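Local coordinates for type IV pilus biogenesis factor PilY1 (Pseudomonas aeruginosa, PDB 3HX6), which primes type IV pilus assembly, takes part in twitching motility and host-cell adhesion, and appears to regulate pilus retraction by binding and releasing calcium, at residues R202-K207 / A296-A301; D281-K286 / S305-F310; A143-G148 / I228-G233. The protein carries 3 engineered substitutions. All coordinates share one frame; numbering follows the deposited sequence.

Overall arrangement
All three contacts lie in the beta-propeller of this C-terminal domain. Contact 1 is the hub: its centre is about 12 Å from that of contact 2 and 14 Å from that of contact 3, whereas contacts 2 and 3 have centres about 21 Å apart and do not touch. The His204 side chain of contact 1 comes within about 4 Å of the bound calcium ion and packs on Leu282 and Ile283 of contact 2, whose Ile283 side chain stays about 7 Å from the ion. Lys207 brushes Asp229 of contact 3, which lies away from the calcium site and packs neighbouring blades together.

Contact 1 of 3, residues R202-K207 / A296-A301; sequences RLHNGK and ANDGPA
His204 and Asp298 make the tight part of this loop-to-loop contact. The imidazole ND1 gives its proton to Asp298 OD1 at 2.7 Å, meeting the syn lone pair within the plane of the ring, while the carboxylate stands almost perpendicular to that ring (85°). Just beside it, Gly299 N donates to His204 O at 3.1 Å, so the histidine is held by both side chain and backbone. Glycine suits position 299: its extended backbone would press a side chain against the Pro300 ring. The Gly299 carbonyl O accepts a CA-H contact from Asn205 CA at 3.0 Å. Arg202 adds a long salt bridge, NH1 to Asp298 OD2 at 3.9 Å; its NE is paired with Glu69, and Gly206 O lies over one face of the guanidinium. The 203-206 chain forms a type I turn, overlapped by an Asx turn in which Asn205 OD1 accepts from Lys207 N.

Toward Pro300 the fit is loose. There a water accepts from Asn205 ND2 and donates to Pro300 O, each at 3.0 Å, at an exposed proline. On the buried side, His204 NE2 donates to Asp266 OD1; with both ring nitrogens donating between two carboxylates, the histidine is probably doubly protonated, and so cationic. Since Asp266 belongs to the calcium site, His204, oriented by Asp298 behind it, is a second-shell residue of the EF-hand-like calcium loop of this propeller.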
loop_
_atom_site.group_PDB
_atom_site.type_symbol
_atom_site.label_atom_id
_atom_site.label_comp_id
_atom_site.label_asym_id
_atom_site.label_seq_id
_atom_site.Cartn_x
_atom_site.Cartn_y
_atom_site.Cartn_z
ATOM N N ARG A 202 22.036 -12.181 -3.134
ATOM C CA ARG A 202 22.984 -12.792 -2.223
ATOM C C ARG A 202 23.141 -14.236 -2.666
ATOM O O ARG A 202 22.147 -14.933 -2.885
ATOM C CB ARG A 202 22.445 -12.744 -0.793
ATOM C CG ARG A 202 23.332 -13.440 0.224
ATOM C CD ARG A 202 24.702 -12.803 0.305
ATOM N NE ARG A 202 25.233 -12.879 1.662
ATOM C CZ ARG A 202 25.541 -14.007 2.290
ATOM N NH1 ARG A 202 25.379 -15.179 1.686
ATOM N NH2 ARG A 202 25.997 -13.963 3.534
ATOM N N LEU A 203 24.382 -14.686 -2.802
ATOM C CA LEU A 203 24.629 -16.052 -3.233
ATOM C C LEU A 203 25.295 -16.883 -2.147
ATOM O O LEU A 203 25.764 -16.356 -1.123
ATOM C CB LEU A 203 25.494 -16.069 -4.503
ATOM C CG LEU A 203 24.979 -15.232 -5.682
ATOM C CD1 LEU A 203 25.903 -15.407 -6.884
ATOM C CD2 LEU A 203 23.571 -15.649 -6.034
ATOM N N HIS A 204 25.335 -18.186 -2.382
ATOM C CA HIS A 204 25.918 -19.112 -1.428
ATOM C C HIS A 204 27.435 -18.999 -1.280
ATOM O O HIS A 204 28.031 -19.754 -0.519
ATOM C CB HIS A 204 25.513 -20.546 -1.792
ATOM C CG HIS A 204 24.127 -20.904 -1.354
ATOM N ND1 HIS A 204 23.805 -21.143 -0.034
ATOM C CD2 HIS A 204 22.970 -21.023 -2.050
ATOM C CE1 HIS A 204 22.513 -21.396 0.063
ATOM N NE2 HIS A 204 21.982 -21.329 -1.146
ATOM N N ASN A 205 28.063 -18.072 -2.003
ATOM C CA ASN A 205 29.507 -17.906 -1.867
ATOM C C ASN A 205 29.751 -16.857 -0.782
ATOM O O ASN A 205 30.859 -16.354 -0.621
ATOM C CB ASN A 205 30.147 -17.486 -3.200
ATOM C CG ASN A 205 29.877 -16.044 -3.556
ATOM O OD1 ASN A 205 28.775 -15.542 -3.358
ATOM N ND2 ASN A 205 30.886 -15.371 -4.098
ATOM N N GLY A 206 28.684 -16.548 -0.044
ATOM C CA GLY A 206 28.741 -15.595 1.051
ATOM C C GLY A 206 28.657 -14.122 0.698
ATOM O O GLY A 206 28.683 -13.269 1.592
ATOM N N LYS A 207 28.528 -13.806 -0.586
ATOM C CA LYS A 207 28.492 -12.407 -0.987
ATOM C C LYS A 207 27.366 -12.038 -1.948
ATOM O O LYS A 207 26.685 -12.905 -2.509
ATOM C CB LYS A 207 29.845 -12.035 -1.609
ATOM C CG LYS A 207 31.040 -12.517 -0.778
ATOM C CD LYS A 207 32.362 -12.299 -1.493
ATOM C CE LYS A 207 32.896 -10.893 -1.287
ATOM N NZ LYS A 207 33.295 -10.693 0.135
ATOM N N ALA A 296 24.933 -23.185 5.915
ATOM C CA ALA A 296 26.008 -23.691 6.763
ATOM C C ALA A 296 27.399 -23.674 6.146
ATOM O O ALA A 296 28.356 -23.242 6.787
ATOM C CB ALA A 296 25.667 -25.103 7.233
ATOM N N ASN A 297 27.522 -24.143 4.911
ATOM C CA ASN A 297 28.825 -24.173 4.262
ATOM C C ASN A 297 29.059 -23.024 3.295
ATOM O O ASN A 297 29.955 -23.096 2.458
ATOM C CB ASN A 297 29.017 -25.503 3.526
ATOM C CG ASN A 297 28.807 -26.705 4.432
ATOM O OD1 ASN A 297 29.367 -26.777 5.528
ATOM N ND2 ASN A 297 28.004 -27.659 3.976
ATOM N N ASP A 298 28.267 -21.963 3.394
ATOM C CA ASP A 298 28.465 -20.837 2.486
ATOM C C ASP A 298 29.873 -20.278 2.612
ATOM O O ASP A 298 30.418 -20.169 3.712
ATOM C CB ASP A 298 27.438 -19.739 2.752
ATOM C CG ASP A 298 26.111 -20.019 2.080
ATOM O OD1 ASP A 298 25.906 -21.165 1.631
ATOM O OD2 ASP A 298 25.271 -19.102 2.006
ATOM N N GLY A 299 30.456 -19.931 1.471
ATOM C CA GLY A 299 31.796 -19.388 1.459
ATOM C C GLY A 299 32.294 -19.240 0.037
ATOM O O GLY A 299 31.674 -19.749 -0.900
ATOM N N PRO A 300 33.434 -18.561 -0.156
ATOM C CA PRO A 300 33.992 -18.358 -1.496
ATOM C C PRO A 300 34.193 -19.637 -2.301
ATOM O O PRO A 300 34.086 -19.626 -3.526
ATOM C CB PRO A 300 35.302 -17.622 -1.215
ATOM C CG PRO A 300 35.695 -18.137 0.140
ATOM C CD PRO A 300 34.381 -18.116 0.883
ATOM N N ALA A 301 34.456 -20.742 -1.613
ATOM C CA ALA A 301 34.680 -22.020 -2.276
ATOM C C ALA A 301 33.455 -22.546 -3.023
ATOM O O ALA A 301 33.585 -23.197 -4.060
ATOM C CB ALA A 301 35.144 -23.056 -1.256
HETATM O O HOH W 1 33.510 -16.838 -4.448
#

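Contact 2 of 3, residues D281-K286 / S305-F310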
loop_
_atom_site.group_PDB
_atom_site.type_symbol
_atom_site.label_atom_id
_atom_site.label_comp_id
_atom_site.label_asym_id
_atom_site.label_seq_id
_atom_site.Cartn_x
_atom_site.Cartn_y
_atom_site.Cartn_z
ATOM N N ASP A 281 22.648 -24.273 -11.138
ATOM C CA ASP A 281 22.639 -24.614 -9.726
ATOM C C ASP A 281 23.603 -23.649 -9.057
ATOM O O ASP A 281 24.791 -23.633 -9.385
ATOM C CB ASP A 281 23.138 -26.044 -9.500
ATOM C CG ASP A 281 22.154 -27.103 -9.980
ATOM O OD1 ASP A 281 22.517 -28.299 -9.945
ATOM O OD2 ASP A 281 21.026 -26.750 -10.387
ATOM N N LEU A 282 23.095 -22.837 -8.137
ATOM C CA LEU A 282 23.945 -21.891 -7.436
ATOM C C LEU A 282 24.130 -22.370 -6.002
ATOM O O LEU A 282 24.070 -21.586 -5.060
ATOM C CB LEU A 282 23.339 -20.477 -7.470
ATOM C CG LEU A 282 23.055 -19.906 -8.871
ATOM C CD1 LEU A 282 22.593 -18.445 -8.757
ATOM C CD2 LEU A 282 24.312 -20.007 -9.748
ATOM N N ILE A 283 24.337 -23.677 -5.859
ATOM C CA ILE A 283 24.569 -24.315 -4.561
ATOM C C ILE A 283 25.743 -25.286 -4.713
ATOM O O ILE A 283 26.124 -25.634 -5.832
ATOM C CB ILE A 283 23.332 -25.108 -4.072
ATOM C CG1 ILE A 283 22.896 -26.099 -5.150
ATOM C CG2 ILE A 283 22.203 -24.149 -3.705
ATOM C CD1 ILE A 283 21.791 -27.032 -4.710
ATOM N N ALA A 284 26.307 -25.723 -3.593
ATOM C CA ALA A 284 27.446 -26.636 -3.613
ATOM C C ALA A 284 27.154 -27.996 -4.246
ATOM O O ALA A 284 26.001 -28.415 -4.346
ATOM C CB ALA A 284 27.973 -26.830 -2.201
ATOM N N GLY A 285 28.217 -28.676 -4.674
ATOM C CA GLY A 285 28.080 -29.989 -5.283
ATOM C C GLY A 285 27.383 -30.950 -4.340
ATOM O O GLY A 285 26.337 -31.507 -4.675
ATOM N N LYS A 286 27.963 -31.152 -3.159
ATOM C CA LYS A 286 27.359 -32.029 -2.164
ATOM C C LYS A 286 26.050 -31.380 -1.747
ATOM O O LYS A 286 25.632 -30.379 -2.329
ATOM C CB LYS A 286 28.255 -32.171 -0.928
ATOM C CG LYS A 286 29.486 -33.050 -1.102
ATOM C CD LYS A 286 30.517 -32.432 -2.032
ATOM C CE LYS A 286 31.839 -33.187 -1.956
ATOM N NZ LYS A 286 31.680 -34.647 -2.229
ATOM N N SER A 305 31.598 -24.596 -7.246
ATOM C CA SER A 305 30.598 -25.652 -7.363
ATOM C C SER A 305 29.407 -25.229 -8.216
ATOM O O SER A 305 28.647 -26.082 -8.665
ATOM C CB SER A 305 30.090 -26.081 -5.984
ATOM O OG SER A 305 31.108 -26.735 -5.254
ATOM N N PHE A 306 29.225 -23.926 -8.423
ATOM C CA PHE A 306 28.108 -23.459 -9.248
ATOM C C PHE A 306 28.232 -24.174 -10.593
ATOM O O PHE A 306 29.339 -24.434 -11.051
ATOM C CB PHE A 306 28.169 -21.939 -9.448
ATOM C CG PHE A 306 27.915 -21.145 -8.194
ATOM C CD1 PHE A 306 28.158 -19.779 -8.170
ATOM C CD2 PHE A 306 27.430 -21.759 -7.043
ATOM C CE1 PHE A 306 27.924 -19.029 -7.022
ATOM C CE2 PHE A 306 27.192 -21.018 -5.886
ATOM C CZ PHE A 306 27.440 -19.649 -5.876
ATOM N N ARG A 307 27.107 -24.494 -11.224
ATOM C CA ARG A 307 27.151 -25.225 -12.485
ATOM C C ARG A 307 25.836 -25.130 -13.246
ATOM O O ARG A 307 24.796 -24.814 -12.668
ATOM C CB ARG A 307 27.418 -26.701 -12.184
ATOM C CG ARG A 307 26.339 -27.277 -11.271
ATOM C CD ARG A 307 26.641 -28.668 -10.729
ATOM N NE ARG A 307 25.674 -29.032 -9.689
ATOM C CZ ARG A 307 25.619 -28.475 -8.476
ATOM N NH1 ARG A 307 26.481 -27.528 -8.126
ATOM N NH2 ARG A 307 24.687 -28.854 -7.610
ATOM N N VAL A 308 25.889 -25.407 -14.546
ATOM C CA VAL A 308 24.681 -25.408 -15.343
ATOM C C VAL A 308 23.969 -26.654 -14.830
ATOM O O VAL A 308 24.605 -27.688 -14.623
ATOM C CB VAL A 308 24.969 -25.587 -16.847
ATOM C CG1 VAL A 308 23.667 -25.487 -17.625
ATOM C CG2 VAL A 308 25.966 -24.544 -17.322
ATOM N N SER A 309 22.663 -26.551 -14.612
ATOM C CA SER A 309 21.881 -27.663 -14.093
ATOM C C SER A 309 21.662 -28.766 -15.121
ATOM O O SER A 309 22.004 -28.622 -16.290
ATOM C CB SER A 309 20.509 -27.161 -13.618
ATOM O OG SER A 309 20.625 -26.086 -12.695
ATOM N N PHE A 310 21.097 -29.877 -14.663
ATOM C CA PHE A 310 20.757 -30.978 -15.549
ATOM C C PHE A 310 21.918 -31.471 -16.407
ATOM O O PHE A 310 21.713 -31.898 -17.544
ATOM C CB PHE A 310 19.607 -30.526 -16.450
ATOM C CG PHE A 310 18.509 -29.801 -15.707
ATOM C CD1 PHE A 310 17.905 -28.676 -16.254
ATOM C CD2 PHE A 310 18.079 -30.249 -14.462
ATOM C CE1 PHE A 310 16.891 -28.009 -15.567
ATOM C CE2 PHE A 310 17.063 -29.587 -13.769
ATOM C CZ PHE A 310 16.472 -28.470 -14.318
HETATM O O HOH W 2 21.825 -30.023 -11.765
HETATM O O HOH W 3 22.006 -29.835 -7.735
HETATM O O HOH W 4 30.729 -29.728 -3.488
#
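Asp281 and Arg307 form an antiparallel hydrogen-bonded pair, Asp281 N to Arg307 O at 2.7 Å and Arg307 N to Asp281 O at 3.1 Å. This pair joins strand 276-281 to strand 307-317, the last two strands of a four-stranded antiparallel propeller blade, at the mouth of the long loop between them. Both side chains rise from the same face of the sheet. With CG set between its backbone N and carbonyl carbon (chi1 58°) and the chain then extended as far as NE, Arg307 lays its guanidinium over Asp281 CB, which is centred beneath it. The carboxylate therefore meets the guanidinium over its face, not end-on: OD1 lies 3.2 Å from NH2 in a salt bridge, with the two planes 81° apart. Gly285 CA covers the opposite face. An arginine suits this place because its several N-H groups can also hold the loop: NH1 donates in its own plane to Ile283 O at 3.0 Å and to Ser305 O, tying both ends of the loop to one nitrogen.

Next to the pair, Leu282 and Phe306 make the apolar part of the contact. Leu282 CD2 sits over one face of the Phe306 ring, toward its rim and 4.1 Å from CG, and both side chains also pack on Leu239 of strand 235-241 in the preceding blade. Asp281 OD2 has a salt-bridge partner in Arg279. A water molecule sits 2.7 Å from Asp281 OD1 and 2.9 Å from Arg307 NH2.

Contact 3 of 3, residues A143-G148 / I228-G233. Engineered in segment 228-233: Met230 (natural residue Leu).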
loop_
_atom_site.group_PDB
_atom_site.type_symbol
_atom_site.label_atom_id
_atom_site.label_comp_id
_atom_site.label_asym_id
_atom_site.label_seq_id
_atom_site.Cartn_x
_atom_site.Cartn_y
_atom_site.Cartn_z
ATOM N N ALA A 143 18.971 -1.744 -6.706
ATOM C CA ALA A 143 18.659 -2.707 -5.665
ATOM C C ALA A 143 19.511 -2.451 -4.442
ATOM O O ALA A 143 20.522 -1.750 -4.512
ATOM C CB ALA A 143 18.901 -4.131 -6.178
ATOM N N ASP A 144 19.081 -2.998 -3.311
ATOM C CA ASP A 144 19.848 -2.869 -2.086
ATOM C C ASP A 144 20.756 -4.087 -2.046
ATOM O O ASP A 144 20.340 -5.191 -2.393
ATOM C CB ASP A 144 18.931 -2.852 -0.862
ATOM C CG ASP A 144 18.203 -1.530 -0.702
ATOM O OD1 ASP A 144 18.597 -0.555 -1.370
ATOM O OD2 ASP A 144 17.248 -1.462 0.097
ATOM N N ALA A 145 22.007 -3.882 -1.658
ATOM C CA ALA A 145 22.958 -4.976 -1.586
ATOM C C ALA A 145 23.892 -4.748 -0.410
ATOM O O ALA A 145 24.052 -3.626 0.058
ATOM C CB ALA A 145 23.757 -5.070 -2.889
ATOM N N PHE A 146 24.511 -5.818 0.059
ATOM C CA PHE A 146 25.417 -5.723 1.186
ATOM C C PHE A 146 26.837 -6.064 0.761
ATOM O O PHE A 146 27.076 -7.108 0.156
ATOM C CB PHE A 146 24.944 -6.675 2.289
ATOM C CG PHE A 146 25.687 -6.534 3.586
ATOM C CD1 PHE A 146 26.775 -7.349 3.873
ATOM C CD2 PHE A 146 25.265 -5.615 4.545
ATOM C CE1 PHE A 146 27.433 -7.259 5.101
ATOM C CE2 PHE A 146 25.914 -5.513 5.778
ATOM C CZ PHE A 146 27.000 -6.338 6.055
ATOM N N PHE A 147 27.768 -5.163 1.061
ATOM C CA PHE A 147 29.178 -5.370 0.755
ATOM C C PHE A 147 29.992 -4.287 1.466
ATOM O O PHE A 147 29.455 -3.247 1.857
ATOM C CB PHE A 147 29.412 -5.359 -0.762
ATOM C CG PHE A 147 29.042 -4.071 -1.434
ATOM C CD1 PHE A 147 29.961 -3.029 -1.526
ATOM C CD2 PHE A 147 27.779 -3.906 -2.002
ATOM C CE1 PHE A 147 29.634 -1.837 -2.177
ATOM C CE2 PHE A 147 27.441 -2.715 -2.657
ATOM C CZ PHE A 147 28.373 -1.680 -2.744
ATOM N N GLY A 148 31.279 -4.535 1.660
ATOM C CA GLY A 148 32.090 -3.560 2.365
ATOM C C GLY A 148 31.566 -3.437 3.785
ATOM O O GLY A 148 31.734 -2.409 4.438
ATOM N N ILE A 228 28.893 -11.593 -11.238
ATOM C CA ILE A 228 29.828 -10.520 -10.953
ATOM C C ILE A 228 29.764 -10.084 -9.495
ATOM O O ILE A 228 28.697 -9.734 -8.995
ATOM C CB ILE A 228 29.504 -9.318 -11.859
ATOM C CG1 ILE A 228 29.417 -9.798 -13.317
ATOM C CG2 ILE A 228 30.557 -8.228 -11.692
ATOM C CD1 ILE A 228 28.839 -8.779 -14.276
ATOM N N ASP A 229 30.906 -10.100 -8.815
ATOM C CA ASP A 229 30.944 -9.687 -7.417
ATOM C C ASP A 229 30.460 -8.248 -7.322
ATOM O O ASP A 229 30.986 -7.356 -7.993
ATOM C CB ASP A 229 32.369 -9.785 -6.860
ATOM C CG ASP A 229 32.438 -9.432 -5.383
ATOM O OD1 ASP A 229 31.835 -10.164 -4.568
ATOM O OD2 ASP A 229 33.089 -8.422 -5.041
ATOM N N MET A 230 29.455 -8.023 -6.484
ATOM C CA MET A 230 28.882 -6.695 -6.312
ATOM C C MET A 230 29.922 -5.635 -5.968
ATOM O O MET A 230 29.971 -4.572 -6.588
ATOM C CB MET A 230 27.811 -6.722 -5.216
ATOM C CG MET A 230 26.961 -5.461 -5.145
ATOM S SD MET A 230 26.063 -5.156 -6.699
ATOM C CE MET A 230 27.008 -3.854 -7.413
ATOM N N GLU A 231 30.761 -5.924 -4.982
ATOM C CA GLU A 231 31.763 -4.962 -4.558
ATOM C C GLU A 231 32.879 -4.688 -5.556
ATOM O O GLU A 231 33.165 -3.534 -5.882
ATOM C CB GLU A 231 32.390 -5.411 -3.233
ATOM C CG GLU A 231 33.517 -4.507 -2.745
ATOM C CD GLU A 231 34.048 -4.920 -1.385
ATOM O OE1 GLU A 231 34.350 -6.119 -1.197
ATOM O OE2 GLU A 231 34.172 -4.042 -0.505
ATOM N N THR A 232 33.489 -5.756 -6.048
ATOM C CA THR A 232 34.633 -5.661 -6.946
ATOM C C THR A 232 34.388 -5.597 -8.445
ATOM O O THR A 232 35.192 -5.026 -9.173
ATOM C CB THR A 232 35.595 -6.834 -6.668
ATOM O OG1 THR A 232 36.137 -6.691 -5.347
ATOM C CG2 THR A 232 36.734 -6.860 -7.675
ATOM N N GLY A 233 33.291 -6.183 -8.910
ATOM C CA GLY A 233 33.032 -6.194 -10.337
ATOM C C GLY A 233 33.814 -7.340 -10.957
ATOM O O GLY A 233 33.819 -7.528 -12.172
HETATM O O HOH W 5 32.468 -6.717 0.602
#
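Phe147 and Met230 meet because of their first torsions: Phe147 CG lies between its backbone N and carbonyl carbon (chi1 61°), while Met230 CG swings anti to its own N (chi1 -169°), and both CB atoms already point at the opposing chain. The methionine methylene CG, not the sulfur, does the touching, 3.6 Å from Phe147 CD2 and 3.9 Å from Ala145 CB. Met230 is an engineered residue in place of the natural leucine; its chain is bent at chi2 and chi3. On the same side of the ring but nearer CD1, Glu231 CB comes within 3.8 Å of Phe147 CD1, so the aliphatic base of an acidic side chain supplies apolar cover while its carboxylate continues outward.

The two segments belong to successive blades of the beta-propeller, the edge strand 141-147 of one and the turn leaving strand 223-229 of the next. Leu180, in the last strand of the blade that holds Phe147, touches both Phe147 and Met230, and small Ala145 packs close to Trp208, so several strands contribute to the interface between the blades. Phe147 also stacks on His152 of its own sheet.

Asp229 shapes the turn: OD2 accepts from Thr232 N at 2.9 Å in an Asx motif, and Gly233, with the positive phi that glycine tolerates, sends its N to Asp229 O at 2.7 Å. At the solvent-facing end Gly148 also has positive phi, and its N donates to a water at 2.7 Å, which in turn makes a weak hydrogen bond to Glu231 OE1.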